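Local coordinates for scarecrow-like protein 3 (Arabidopsis thaliana, PDB 6KPB) that probably acts as a transcription regulator of the GRAS family in plant development, forming a homodimer that binds zinc finger proteins such as JACKDAW/IDD10, at the interface of chains A and B. Coordinates in Å, arbitrary orientation; residue numbers count along the deposited sequence, not the author numbering. Chains: chain A/B, Scarecrow-like protein 3.

The interface of chains A and B. Residues chain A 113-114, 117; chain B 80, 83-84.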
# COMPACT_ATOMS: atom_id res chain seq x y z
N PRO A 113 18.50 9.93 -7.56
CA PRO A 113 18.42 9.10 -6.35
C PRO A 113 17.90 9.86 -5.13
O PRO A 113 17.20 9.27 -4.31
CB PRO A 113 19.87 8.63 -6.15
CG PRO A 113 20.50 8.73 -7.51
CD PRO A 113 19.86 9.93 -8.14
N GLY A 114 18.23 11.14 -5.01
CA GLY A 114 17.71 11.92 -3.89
C GLY A 114 16.19 12.01 -3.92
O GLY A 114 15.53 11.80 -2.90
N LYS A 117 14.69 8.31 -3.30
CA LYS A 117 14.73 7.91 -1.90
C LYS A 117 13.75 8.72 -1.06
O LYS A 117 13.02 8.16 -0.23
CB LYS A 117 16.14 8.06 -1.33
CG LYS A 117 17.18 7.15 -1.95
CD LYS A 117 18.56 7.49 -1.40
CE LYS A 117 19.66 6.98 -2.31
NZ LYS A 117 21.00 7.37 -1.79
N GLU B 80 18.79 14.23 -1.35
CA GLU B 80 19.73 13.15 -1.10
C GLU B 80 20.30 13.23 0.31
O GLU B 80 20.42 12.21 1.00
CB GLU B 80 20.86 13.18 -2.13
CG GLU B 80 21.97 12.17 -1.90
CD GLU B 80 21.75 10.87 -2.64
OE1 GLU B 80 21.92 9.79 -2.03
OE2 GLU B 80 21.41 10.92 -3.84
N SER B 83 17.65 12.20 2.99
CA SER B 83 17.31 10.78 3.05
C SER B 83 18.19 10.04 4.04
O SER B 83 17.70 9.19 4.80
CB SER B 83 17.42 10.16 1.66
OG SER B 83 16.50 10.74 0.76
N HIS B 84 19.49 10.33 4.06
CA HIS B 84 20.39 9.61 4.94
C HIS B 84 20.27 10.05 6.39
O HIS B 84 20.48 9.23 7.30
CB HIS B 84 21.84 9.77 4.46
CG HIS B 84 22.26 8.73 3.47
ND1 HIS B 84 22.82 7.53 3.84
CD2 HIS B 84 22.21 8.71 2.11
CE1 HIS B 84 23.09 6.81 2.76
NE2 HIS B 84 22.73 7.51 1.70
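The ammonium NZ of A:Lys117 gives a hydrogen bond, also a salt bridge, to the carboxylate oxygen OE1 of B:Glu80, with 2.6 Å between them. NZ meets OE1 on its syn side, about 21° out of the carboxylate plane. Beyond CG the lysine is extended, and this length suits lysine to its place: the chain runs from the helix past B:Ser83 and carries its charge to the glutamate, which it approaches at a slant. B:Glu80 has CG anti to its backbone N (chi1 175°) but bends at chi2 (93°), which turns the carboxylate toward the start of the opposite helix. There its other oxygen, OE2, lies 3.4 Å from the backbone N of A:Gly114 and 3.6 Å from CB of A:Pro113, where the helix dipole may favour a negative charge. An alanine in place of B:Glu80 would probably leave the ammonium of A:Lys117 without its acidic mate and open a gap beside A:Pro113 and A:Gly114. Proline suits the first turn of a helix, where its missing N-H costs little. At A:Gly114 the absence of a side chain lets the helices come close, CA lying 3.7 Å from CA of B:Glu80. Small B:Ser83 fits against the root of the lysine, its OG 3.4 Å from CB of A:Lys117. The imidazole of B:His84 flanks the lysine tip more loosely, NE2 standing 3.9 Å from NZ. The patch joins the short helix 113-118 of chain A to helix 72-85 of chain B, and the two-fold symmetry of the homodimer repeats it with the chains exchanged; both helices fall in or at the edge of the predicted leucine repeat I, so this part of the GRAS fold probably helps to form the homodimer.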